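PDB 5WZJ: pumilio homolog 23 from Arabidopsis thaliana, which binds RNA in a sequence-specific way through its pumilio repeats, recognising an 18S rRNA sequence, and probably regulates translation and mRNA stability. Local coordinates for residues A[402-407]-A[417-422]; A[423-428]-A[460-465]; A[432-437]-A[468-473]. All blocks are in the same frame, centred on the assembly; numbering follows the deposited sequence.

Contact 1: residues A[402-407]-A[417-422]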
loop_
_atom_site.group_PDB
_atom_site.type_symbol
_atom_site.label_atom_id
_atom_site.label_comp_id
_atom_site.label_asym_id
_atom_site.label_seq_id
_atom_site.Cartn_x
_atom_site.Cartn_y
_atom_site.Cartn_z
ATOM N N LEU A 402 -22.088 -2.808 -10.343
ATOM C CA LEU A 402 -20.784 -2.389 -9.835
ATOM C C LEU A 402 -20.283 -3.322 -8.741
ATOM O O LEU A 402 -19.081 -3.597 -8.662
ATOM C CB LEU A 402 -20.849 -0.951 -9.317
ATOM C CG LEU A 402 -20.771 0.142 -10.386
ATOM C CD1 LEU A 402 -21.166 1.480 -9.802
ATOM C CD2 LEU A 402 -19.381 0.218 -11.007
ATOM N N LEU A 403 -21.186 -3.819 -7.887
ATOM C CA LEU A 403 -20.790 -4.822 -6.896
ATOM C C LEU A 403 -20.162 -6.054 -7.537
ATOM O O LEU A 403 -19.267 -6.672 -6.946
ATOM C CB LEU A 403 -21.997 -5.243 -6.057
ATOM C CG LEU A 403 -22.590 -4.183 -5.131
ATOM C CD1 LEU A 403 -23.918 -4.706 -4.576
ATOM C CD2 LEU A 403 -21.593 -3.830 -3.999
ATOM N N PHE A 404 -20.623 -6.439 -8.728
ATOM C CA PHE A 404 -20.105 -7.618 -9.411
ATOM C C PHE A 404 -19.544 -7.220 -10.767
ATOM O O PHE A 404 -19.869 -7.845 -11.781
ATOM C CB PHE A 404 -21.197 -8.676 -9.615
ATOM C CG PHE A 404 -21.700 -9.308 -8.351
ATOM C CD1 PHE A 404 -20.905 -10.182 -7.631
ATOM C CD2 PHE A 404 -22.989 -9.060 -7.909
ATOM C CE1 PHE A 404 -21.373 -10.781 -6.477
ATOM C CE2 PHE A 404 -23.468 -9.653 -6.760
ATOM C CZ PHE A 404 -22.662 -10.521 -6.039
ATOM N N LEU A 405 -18.714 -6.174 -10.786
ATOM C CA LEU A 405 -18.284 -5.544 -12.034
ATOM C C LEU A 405 -17.720 -6.554 -13.036
ATOM O O LEU A 405 -18.044 -6.494 -14.232
ATOM C CB LEU A 405 -17.257 -4.456 -11.705
ATOM C CG LEU A 405 -16.899 -3.299 -12.632
ATOM C CD1 LEU A 405 -18.133 -2.591 -13.161
ATOM C CD2 LEU A 405 -16.028 -2.312 -11.858
ATOM N N ASP A 406 -16.892 -7.504 -12.574
ATOM C CA ASP A 406 -16.281 -8.450 -13.515
ATOM C C ASP A 406 -17.300 -9.456 -14.045
ATOM O O ASP A 406 -17.250 -9.826 -15.224
ATOM C CB ASP A 406 -15.080 -9.172 -12.884
ATOM C CG ASP A 406 -15.408 -9.834 -11.553
ATOM O OD1 ASP A 406 -16.438 -9.471 -10.939
ATOM O OD2 ASP A 406 -14.621 -10.709 -11.112
ATOM N N TYR A 407 -18.245 -9.895 -13.205
ATOM C CA TYR A 407 -19.278 -10.811 -13.691
ATOM C C TYR A 407 -20.190 -10.131 -14.703
ATOM O O TYR A 407 -20.566 -10.737 -15.714
ATOM C CB TYR A 407 -20.108 -11.364 -12.529
ATOM C CG TYR A 407 -19.356 -12.326 -11.641
ATOM C CD1 TYR A 407 -18.651 -11.871 -10.531
ATOM C CD2 TYR A 407 -19.356 -13.693 -11.905
ATOM C CE1 TYR A 407 -17.960 -12.746 -9.714
ATOM C CE2 TYR A 407 -18.661 -14.579 -11.091
ATOM C CZ TYR A 407 -17.964 -14.101 -10.000
ATOM O OH TYR A 407 -17.269 -14.970 -9.183
ATOM N N TRP A 417 -28.428 -10.272 -17.333
ATOM C CA TRP A 417 -27.665 -10.399 -16.098
ATOM C C TRP A 417 -28.330 -9.603 -14.980
ATOM O O TRP A 417 -28.796 -8.482 -15.189
ATOM C CB TRP A 417 -26.225 -9.913 -16.309
ATOM C CG TRP A 417 -25.359 -10.161 -15.119
ATOM C CD1 TRP A 417 -24.547 -11.237 -14.912
ATOM C CD2 TRP A 417 -25.230 -9.327 -13.957
ATOM N NE1 TRP A 417 -23.918 -11.130 -13.691
ATOM C CE2 TRP A 417 -24.316 -9.965 -13.086
ATOM C CE3 TRP A 417 -25.794 -8.106 -13.570
ATOM C CZ2 TRP A 417 -23.954 -9.420 -11.845
ATOM C CZ3 TRP A 417 -25.433 -7.564 -12.331
ATOM C CH2 TRP A 417 -24.529 -8.225 -11.486
ATOM N N GLU A 418 -28.387 -10.193 -13.787
ATOM C CA GLU A 418 -28.986 -9.482 -12.666
ATOM C C GLU A 418 -28.144 -9.562 -11.405
ATOM O O GLU A 418 -28.205 -8.663 -10.564
ATOM C CB GLU A 418 -30.375 -10.032 -12.368
ATOM C CG GLU A 418 -31.426 -9.640 -13.371
ATOM C CD GLU A 418 -32.802 -10.063 -12.927
ATOM O OE1 GLU A 418 -33.018 -10.162 -11.698
ATOM O OE2 GLU A 418 -33.657 -10.310 -13.807
ATOM N N TRP A 419 -27.385 -10.645 -11.247
ATOM C CA TRP A 419 -26.742 -10.966 -9.976
ATOM C C TRP A 419 -25.741 -12.088 -10.229
ATOM O O TRP A 419 -25.791 -12.751 -11.271
ATOM C CB TRP A 419 -27.790 -11.381 -8.922
ATOM C CG TRP A 419 -27.315 -11.348 -7.487
ATOM C CD1 TRP A 419 -27.094 -12.424 -6.664
ATOM C CD2 TRP A 419 -27.023 -10.180 -6.702
ATOM N NE1 TRP A 419 -26.667 -11.996 -5.430
ATOM C CE2 TRP A 419 -26.619 -10.625 -5.426
ATOM C CE3 TRP A 419 -27.056 -8.806 -6.957
ATOM C CZ2 TRP A 419 -26.255 -9.745 -4.409
ATOM C CZ3 TRP A 419 -26.693 -7.929 -5.941
ATOM C CH2 TRP A 419 -26.295 -8.406 -4.684
ATOM N N ALA A 420 -24.833 -12.298 -9.264
ATOM C CA ALA A 420 -23.895 -13.426 -9.277
ATOM C C ALA A 420 -24.033 -14.179 -7.959
ATOM O O ALA A 420 -23.238 -13.978 -7.030
ATOM C CB ALA A 420 -22.456 -12.957 -9.502
ATOM N N PRO A 421 -25.030 -15.058 -7.846
ATOM C CA PRO A 421 -25.351 -15.653 -6.539
ATOM C C PRO A 421 -24.155 -16.370 -5.924
ATOM O O PRO A 421 -23.491 -17.186 -6.568
ATOM C CB PRO A 421 -26.494 -16.627 -6.862
ATOM C CG PRO A 421 -27.058 -16.148 -8.160
ATOM C CD PRO A 421 -25.899 -15.576 -8.918
ATOM N N GLY A 422 -23.871 -16.033 -4.664
ATOM C CA GLY A 422 -22.780 -16.635 -3.928
ATOM C C GLY A 422 -21.397 -16.104 -4.243
ATOM O O GLY A 422 -20.451 -16.422 -3.511
#
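Phe404 pushes the edge of its ring into the face of Trp419, with CE2 3.4 Å above the plane and over the centre of the six-membered ring of Trp419. This is a T-shaped pair: the ring of Phe404 and that six-membered ring have centroids 4.8 Å apart and planes at 83°. Phe404 CG is anti to the carbonyl carbon (chi1 -67°), which starts the ring off toward segment 417-422. Over one face of Phe404 sits the CB of Ala420, a CH-pi contact 3.8 Å from the ring centroid. The same methyl lies over a face of Tyr407, 4.0 Å from that ring's centroid, and alanine suits a place where one small group must serve two rings. At the root of the side chain, Phe404 CB touches Trp417 CZ2 at 3.6 Å.

The backbone N of Trp419 lies over the indole of Trp417, so segment 417-422 folds across one of its own rings. Farther out, Trp419 stacks on Tyr458, and Phe404 touches Met425. An alanine in place of Phe404 would probably leave the face of Trp419 without its edge partner and open a gap beneath the Ala420 methyl. Phe404 stands at the break between helices 398-403 and 405-410, and the loop is pinned there by aromatic faces, edges and a methyl, so cohesion across the two segments depends on shape and dispersion, not on polar bonds.

Contact 2: residues A[423-428]-A[460-465]. With nucleotides of chain B.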
loop_
_atom_site.group_PDB
_atom_site.type_symbol
_atom_site.label_atom_id
_atom_site.label_comp_id
_atom_site.label_asym_id
_atom_site.label_seq_id
_atom_site.Cartn_x
_atom_site.Cartn_y
_atom_site.Cartn_z
ATOM N N ALA A 423 -21.238 -15.303 -5.290
ATOM C CA ALA A 423 -19.908 -14.904 -5.729
ATOM C C ALA A 423 -19.315 -13.845 -4.809
ATOM O O ALA A 423 -20.030 -13.055 -4.184
ATOM C CB ALA A 423 -19.944 -14.373 -7.162
ATOM N N LYS A 424 -17.987 -13.842 -4.724
ATOM C CA LYS A 424 -17.292 -12.775 -4.026
ATOM C C LYS A 424 -17.448 -11.481 -4.819
ATOM O O LYS A 424 -17.276 -11.469 -6.040
ATOM C CB LYS A 424 -15.820 -13.137 -3.846
ATOM C CG LYS A 424 -14.984 -12.059 -3.154
ATOM C CD LYS A 424 -15.438 -11.830 -1.712
ATOM C CE LYS A 424 -14.745 -10.622 -1.100
ATOM N NZ LYS A 424 -14.992 -9.379 -1.909
ATOM N N MET A 425 -17.800 -10.395 -4.135
ATOM C CA MET A 425 -17.995 -9.134 -4.840
ATOM C C MET A 425 -16.657 -8.513 -5.250
ATOM O O MET A 425 -15.593 -8.843 -4.723
ATOM C CB MET A 425 -18.802 -8.170 -3.980
ATOM C CG MET A 425 -20.264 -8.580 -3.942
ATOM S SD MET A 425 -21.276 -7.661 -2.783
ATOM C CE MET A 425 -22.892 -8.340 -3.206
ATOM N N HIS A 426 -16.738 -7.577 -6.196
ATOM C CA HIS A 426 -15.573 -7.033 -6.883
ATOM C C HIS A 426 -14.909 -5.949 -6.043
ATOM O O HIS A 426 -15.559 -4.974 -5.648
ATOM C CB HIS A 426 -16.019 -6.467 -8.232
ATOM C CG HIS A 426 -14.893 -6.157 -9.166
ATOM N ND1 HIS A 426 -14.404 -4.880 -9.341
ATOM C CD2 HIS A 426 -14.177 -6.955 -9.996
ATOM C CE1 HIS A 426 -13.428 -4.904 -10.235
ATOM N NE2 HIS A 426 -13.271 -6.151 -10.646
ATOM N N VAL A 427 -13.602 -6.094 -5.800
ATOM C CA VAL A 427 -12.932 -5.193 -4.858
ATOM C C VAL A 427 -12.949 -3.752 -5.368
ATOM O O VAL A 427 -13.329 -2.825 -4.642
ATOM C CB VAL A 427 -11.499 -5.684 -4.561
ATOM C CG1 VAL A 427 -10.739 -4.634 -3.755
ATOM C CG2 VAL A 427 -11.549 -6.989 -3.763
ATOM N N MET A 428 -12.542 -3.532 -6.619
ATOM C CA MET A 428 -12.445 -2.156 -7.092
ATOM C C MET A 428 -13.828 -1.549 -7.316
ATOM O O MET A 428 -14.041 -0.358 -7.049
ATOM C CB MET A 428 -11.603 -2.091 -8.370
ATOM C CG MET A 428 -11.357 -0.674 -8.861
ATOM S SD MET A 428 -10.466 0.350 -7.668
ATOM C CE MET A 428 -8.827 -0.365 -7.781
ATOM N N THR A 460 -28.932 -8.273 1.955
ATOM C CA THR A 460 -28.292 -9.096 2.983
ATOM C C THR A 460 -27.072 -9.815 2.422
ATOM O O THR A 460 -26.039 -9.911 3.095
ATOM C CB THR A 460 -29.277 -10.107 3.581
ATOM O OG1 THR A 460 -29.669 -11.036 2.574
ATOM C CG2 THR A 460 -30.504 -9.410 4.107
ATOM N N GLU A 461 -27.157 -10.310 1.182
ATOM C CA GLU A 461 -25.974 -10.881 0.544
ATOM C C GLU A 461 -24.838 -9.865 0.462
ATOM O O GLU A 461 -23.664 -10.217 0.646
ATOM C CB GLU A 461 -26.317 -11.393 -0.855
ATOM C CG GLU A 461 -27.179 -12.628 -0.859
ATOM C CD GLU A 461 -26.434 -13.843 -0.357
ATOM O OE1 GLU A 461 -25.750 -14.491 -1.181
ATOM O OE2 GLU A 461 -26.522 -14.135 0.857
ATOM N N THR A 462 -25.164 -8.600 0.171
ATOM C CA THR A 462 -24.140 -7.560 0.118
ATOM C C THR A 462 -23.501 -7.361 1.485
ATOM O O THR A 462 -22.275 -7.261 1.605
ATOM C CB THR A 462 -24.748 -6.245 -0.380
ATOM O OG1 THR A 462 -25.398 -6.463 -1.641
ATOM C CG2 THR A 462 -23.659 -5.146 -0.529
ATOM N N ALA A 463 -24.328 -7.321 2.536
ATOM C CA ALA A 463 -23.814 -7.114 3.886
ATOM C C ALA A 463 -22.906 -8.255 4.328
ATOM O O ALA A 463 -21.967 -8.037 5.098
ATOM C CB ALA A 463 -24.973 -6.960 4.869
ATOM N N LYS A 464 -23.166 -9.468 3.855
ATOM C CA LYS A 464 -22.355 -10.626 4.213
ATOM C C LYS A 464 -21.059 -10.708 3.426
ATOM O O LYS A 464 -20.280 -11.631 3.654
ATOM C CB LYS A 464 -23.150 -11.915 3.997
ATOM C CG LYS A 464 -24.411 -12.013 4.856
ATOM C CD LYS A 464 -25.173 -13.302 4.578
ATOM C CE LYS A 464 -26.557 -13.232 5.209
ATOM N NZ LYS A 464 -27.381 -14.447 4.950
ATOM N N ASP A 465 -20.820 -9.789 2.502
ATOM C CA ASP A 465 -19.612 -9.789 1.690
ATOM C C ASP A 465 -18.626 -8.802 2.295
ATOM O O ASP A 465 -19.005 -7.680 2.645
ATOM C CB ASP A 465 -19.932 -9.412 0.239
ATOM C CG ASP A 465 -18.707 -9.451 -0.664
ATOM O OD1 ASP A 465 -17.899 -8.492 -0.640
ATOM O OD2 ASP A 465 -18.561 -10.436 -1.409
ATOM P P U B 5 -5.415 -5.876 -4.420
ATOM O OP1 U B 5 -5.876 -7.282 -4.504
ATOM O OP2 U B 5 -3.978 -5.524 -4.303
ATOM O "O5'" U B 5 -6.001 -5.081 -5.670
ATOM C "C5'" U B 5 -7.383 -5.161 -5.995
ATOM C "C4'" U B 5 -7.633 -4.762 -7.426
ATOM O "O4'" U B 5 -7.373 -3.340 -7.575
ATOM C "C3'" U B 5 -6.746 -5.463 -8.449
ATOM O "O3'" U B 5 -7.471 -5.586 -9.662
ATOM C "C2'" U B 5 -5.608 -4.461 -8.645
ATOM O "O2'" U B 5 -4.923 -4.585 -9.871
ATOM C "C1'" U B 5 -6.357 -3.136 -8.542
ATOM N N1 U B 5 -5.539 -2.003 -8.087
ATOM C C2 U B 5 -5.544 -0.873 -8.881
ATOM O O2 U B 5 -6.163 -0.810 -9.924
ATOM N N3 U B 5 -4.787 0.174 -8.423
ATOM C C4 U B 5 -4.046 0.201 -7.262
ATOM O O4 U B 5 -3.425 1.225 -6.995
ATOM C C5 U B 5 -4.096 -0.998 -6.482
ATOM C C6 U B 5 -4.831 -2.040 -6.905
#
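Asp465 CG lies anti to its backbone N (chi1 -178°), and this carries the carboxylate across to the backbone of Met425. Met425 CG in turn is anti to its own carbonyl carbon, and the chain runs on extended to CE, toward helix 456-463. The contact belongs to the alpha-helical pumilio repeat fold: the turn after helix 456-463, in Pumilio repeat 7, grips the loop that leads into helix 427-436.

The central bond is from Met425 N to Asp465 OD2, 2.8 Å long and nearly straight at 167°. It meets the oxygen on the syn side, with the donor lifted 34° out of the carboxylate plane. The other oxygen, OD1, accepts the backbone N-H groups of Ser467 and Gly468, so the one aspartate both caps the start of helix 468-477 and ties down the neighbouring loop. A short acidic side chain suits this place, since its two oxygens can serve two backbones at once.

Lys424 folds back over the same carboxylate, its chain bent at chi2 and chi4. Its NZ makes a salt bridge to Asp465 OD1 that is long, 3.3 Å, and weak as a hydrogen bond; firmer partners are Met425 O at 2.9 Å and Ser467 OG. This nearby positive charge would probably favour the ionised aspartate.

On the apolar side, Met425 SD packs 3.7 Å from Asp465 CB; the unbranched, apolar methionine can lie alongside the aspartate's CB and still reach helix 456-463. Farther along, Met428 CE reaches O4' of U5 of chain B. Met425 ends with its CE methyl in van der Waals contact with Thr462 OG1 at 3.5 Å, whose hydrogen-bond partner is Tyr458 O.

Contact 3: residues A[432-437]-A[468-473]. With nucleotides of chain B.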
loop_
_atom_site.group_PDB
_atom_site.type_symbol
_atom_site.label_atom_id
_atom_site.label_comp_id
_atom_site.label_asym_id
_atom_site.label_seq_id
_atom_site.Cartn_x
_atom_site.Cartn_y
_atom_site.Cartn_z
ATOM N N ILE A 432 -14.953 1.883 -5.651
ATOM C CA ILE A 432 -15.612 2.969 -6.375
ATOM C C ILE A 432 -16.876 3.400 -5.635
ATOM O O ILE A 432 -17.105 4.591 -5.387
ATOM C CB ILE A 432 -15.928 2.530 -7.815
ATOM C CG1 ILE A 432 -14.634 2.357 -8.609
ATOM C CG2 ILE A 432 -16.833 3.552 -8.511
ATOM C CD1 ILE A 432 -14.838 1.759 -9.987
ATOM N N LEU A 433 -17.684 2.419 -5.224
ATOM C CA LEU A 433 -18.948 2.701 -4.545
ATOM C C LEU A 433 -18.717 3.368 -3.195
ATOM O O LEU A 433 -19.476 4.261 -2.800
ATOM C CB LEU A 433 -19.737 1.401 -4.383
ATOM C CG LEU A 433 -20.352 0.845 -5.676
ATOM C CD1 LEU A 433 -20.792 -0.607 -5.490
ATOM C CD2 LEU A 433 -21.550 1.703 -6.090
ATOM N N GLN A 434 -17.672 2.948 -2.473
ATOM C CA GLN A 434 -17.316 3.625 -1.228
ATOM C C GLN A 434 -17.005 5.088 -1.482
ATOM O O GLN A 434 -17.387 5.959 -0.690
ATOM C CB GLN A 434 -16.119 2.922 -0.569
ATOM C CG GLN A 434 -16.481 1.541 -0.010
ATOM C CD GLN A 434 -15.269 0.710 0.300
ATOM O OE1 GLN A 434 -14.477 1.059 1.168
ATOM N NE2 GLN A 434 -15.111 -0.392 -0.409
ATOM N N GLY A 435 -16.303 5.380 -2.581
ATOM C CA GLY A 435 -16.034 6.768 -2.925
ATOM C C GLY A 435 -17.286 7.503 -3.375
ATOM O O GLY A 435 -17.478 8.674 -3.039
ATOM N N ILE A 436 -18.146 6.825 -4.149
ATOM C CA ILE A 436 -19.415 7.414 -4.591
ATOM C C ILE A 436 -20.194 7.952 -3.398
ATOM O O ILE A 436 -20.696 9.083 -3.417
ATOM C CB ILE A 436 -20.238 6.378 -5.384
ATOM C CG1 ILE A 436 -19.635 6.174 -6.781
ATOM C CG2 ILE A 436 -21.734 6.772 -5.469
ATOM C CD1 ILE A 436 -19.891 7.334 -7.716
ATOM N N PHE A 437 -20.287 7.165 -2.332
ATOM C CA PHE A 437 -21.150 7.568 -1.231
ATOM C C PHE A 437 -20.528 8.639 -0.348
ATOM O O PHE A 437 -21.152 9.054 0.635
ATOM C CB PHE A 437 -21.582 6.336 -0.419
ATOM C CG PHE A 437 -22.644 5.532 -1.128
ATOM C CD1 PHE A 437 -23.876 6.114 -1.412
ATOM C CD2 PHE A 437 -22.392 4.241 -1.581
ATOM C CE1 PHE A 437 -24.859 5.414 -2.114
ATOM C CE2 PHE A 437 -23.372 3.523 -2.281
ATOM C CZ PHE A 437 -24.604 4.114 -2.549
ATOM N N GLY A 468 -18.696 -5.857 -0.060
ATOM C CA GLY A 468 -20.020 -5.249 -0.104
ATOM C C GLY A 468 -20.415 -4.575 1.200
ATOM O O GLY A 468 -21.080 -3.538 1.197
ATOM N N ALA A 469 -20.021 -5.156 2.335
ATOM C CA ALA A 469 -20.350 -4.539 3.622
ATOM C C ALA A 469 -19.785 -3.122 3.720
ATOM O O ALA A 469 -20.418 -2.227 4.302
ATOM C CB ALA A 469 -19.833 -5.412 4.773
ATOM N N ARG A 470 -18.606 -2.886 3.126
ATOM C CA ARG A 470 -18.036 -1.536 3.104
ATOM C C ARG A 470 -18.902 -0.563 2.308
ATOM O O ARG A 470 -18.977 0.626 2.641
ATOM C CB ARG A 470 -16.626 -1.570 2.518
ATOM C CG ARG A 470 -15.691 -2.536 3.239
ATOM C CD ARG A 470 -15.351 -2.040 4.630
ATOM N NE ARG A 470 -14.083 -2.614 5.069
ATOM C CZ ARG A 470 -13.205 -2.005 5.861
ATOM N NH1 ARG A 470 -13.450 -0.788 6.326
ATOM N NH2 ARG A 470 -12.071 -2.620 6.182
ATOM N N VAL A 471 -19.544 -1.039 1.238
ATOM C CA VAL A 471 -20.429 -0.170 0.459
ATOM C C VAL A 471 -21.614 0.275 1.311
ATOM O O VAL A 471 -21.938 1.470 1.389
ATOM C CB VAL A 471 -20.889 -0.881 -0.832
ATOM C CG1 VAL A 471 -21.825 0.025 -1.650
ATOM C CG2 VAL A 471 -19.674 -1.268 -1.695
ATOM N N ILE A 472 -22.277 -0.688 1.964
ATOM C CA ILE A 472 -23.402 -0.370 2.846
ATOM C C ILE A 472 -22.988 0.624 3.931
ATOM O O ILE A 472 -23.706 1.594 4.214
ATOM C CB ILE A 472 -23.983 -1.668 3.442
ATOM C CG1 ILE A 472 -24.688 -2.463 2.334
ATOM C CG2 ILE A 472 -24.954 -1.361 4.599
ATOM C CD1 ILE A 472 -25.192 -3.805 2.798
ATOM N N GLU A 473 -21.806 0.428 4.527
ATOM C CA GLU A 473 -21.370 1.308 5.606
ATOM C C GLU A 473 -21.081 2.708 5.091
ATOM O O GLU A 473 -21.357 3.696 5.781
ATOM C CB GLU A 473 -20.139 0.720 6.310
ATOM C CG GLU A 473 -20.475 -0.496 7.178
ATOM C CD GLU A 473 -19.245 -1.279 7.611
ATOM O OE1 GLU A 473 -18.129 -0.706 7.628
ATOM O OE2 GLU A 473 -19.398 -2.475 7.920
ATOM P P G B 2 -8.618 -7.080 11.830
ATOM O OP1 G B 2 -7.422 -7.818 11.351
ATOM O OP2 G B 2 -8.481 -5.701 12.359
ATOM O "O5'" G B 2 -9.627 -7.038 10.597
ATOM C "C5'" G B 2 -10.335 -8.201 10.192
ATOM C "C4'" G B 2 -11.252 -7.898 9.032
ATOM O "O4'" G B 2 -12.308 -7.003 9.445
ATOM C "C3'" G B 2 -10.605 -7.202 7.846
ATOM O "O3'" G B 2 -9.999 -8.159 6.992
ATOM C "C2'" G B 2 -11.769 -6.451 7.182
ATOM O "O2'" G B 2 -12.388 -7.260 6.189
ATOM C "C1'" G B 2 -12.756 -6.252 8.347
ATOM N N9 G B 2 -12.958 -4.848 8.756
ATOM C C8 G B 2 -12.137 -3.962 9.425
ATOM N N7 G B 2 -12.699 -2.789 9.617
ATOM C C5 G B 2 -13.964 -2.917 9.041
ATOM C C6 G B 2 -15.044 -1.999 8.919
ATOM O O6 G B 2 -15.105 -0.832 9.310
ATOM N N1 G B 2 -16.135 -2.559 8.256
ATOM C C2 G B 2 -16.188 -3.835 7.761
ATOM N N2 G B 2 -17.322 -4.202 7.157
ATOM N N3 G B 2 -15.196 -4.708 7.870
ATOM C C4 G B 2 -14.131 -4.178 8.513
ATOM P P A B 3 -8.853 -7.758 5.941
ATOM O OP1 A B 3 -7.845 -8.854 5.995
ATOM O OP2 A B 3 -8.442 -6.346 6.150
ATOM O "O5'" A B 3 -9.590 -7.872 4.532
ATOM C "C5'" A B 3 -10.185 -9.095 4.110
ATOM C "C4'" A B 3 -10.899 -8.928 2.789
ATOM O "O4'" A B 3 -12.027 -8.032 2.956
ATOM C "C3'" A B 3 -10.085 -8.301 1.658
ATOM O "O3'" A B 3 -9.268 -9.245 0.988
ATOM C "C2'" A B 3 -11.157 -7.677 0.766
ATOM O "O2'" A B 3 -11.754 -8.646 -0.086
ATOM C "C1'" A B 3 -12.200 -7.245 1.795
ATOM N N9 A B 3 -12.084 -5.825 2.169
ATOM C C8 A B 3 -11.680 -5.304 3.379
ATOM N N7 A B 3 -11.720 -3.986 3.411
ATOM C C5 A B 3 -12.195 -3.632 2.141
ATOM C C6 A B 3 -12.468 -2.398 1.527
ATOM N N6 A B 3 -12.291 -1.221 2.132
ATOM N N1 A B 3 -12.938 -2.404 0.253
ATOM C C2 A B 3 -13.116 -3.571 -0.369
ATOM N N3 A B 3 -12.893 -4.797 0.104
ATOM C C4 A B 3 -12.428 -4.756 1.369
#
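Gln434 and Arg470 lie obliquely across each other, yet their flat ends are nearly parallel, the amide and guanidinium planes 11° apart. They meet where Gln434 CD touches Arg470 CB at 3.5 Å; beyond it the arginine bends at chi2 and its end leads away into the RNA. There the guanidinium is sandwiched, with G2 of chain B over one face and A3 of chain B over the other.

Gln434 reads the adenine: NE2 donates to N1 of A3 of chain B at 3.0 Å in a nearly straight bond, while OE1 takes a weak one from N6 of the same base. Glutamine suits this because its amide offers a donor and an acceptor together. Glu473 grips G2 of chain B with both oxygens, OE1 taking its N1 at 2.8 Å and OE2 its N2.

Behind this polar row, Val471 CG1 packs on Leu433 CB at 3.7 Å and meets Phe437 CE2 near the plane of the ring, at its edge. Compact, beta-branched Val471 suits the close side-by-side approach of the two segments, whose axes are 8.5 Å apart and run 5° from parallel. Paired helices presenting base-reading side chains and a stacking residue are the RNA-recognition surface of the PUF fold.

Overall arrangement
Following the chain from the N terminus, contact 1 closes first, bringing the loop before helix 427-436 back onto the junction of helices 398-403 and 405-410. Contacts 2 and 3 then open in turn and cross, since 432-437 lies inside the span from 423-428 to 460-465 and 468-473 lies beyond it. Both use helix 427-436: contact 2 joins its approach to the end of helix 456-463, and contact 3 joins its later turns to helix 468-477. Leu403 links all three, its O probably bonded to His426 N and its CD2 packed on Leu433 and Val471. Together they join successive helical layers beside the RNA.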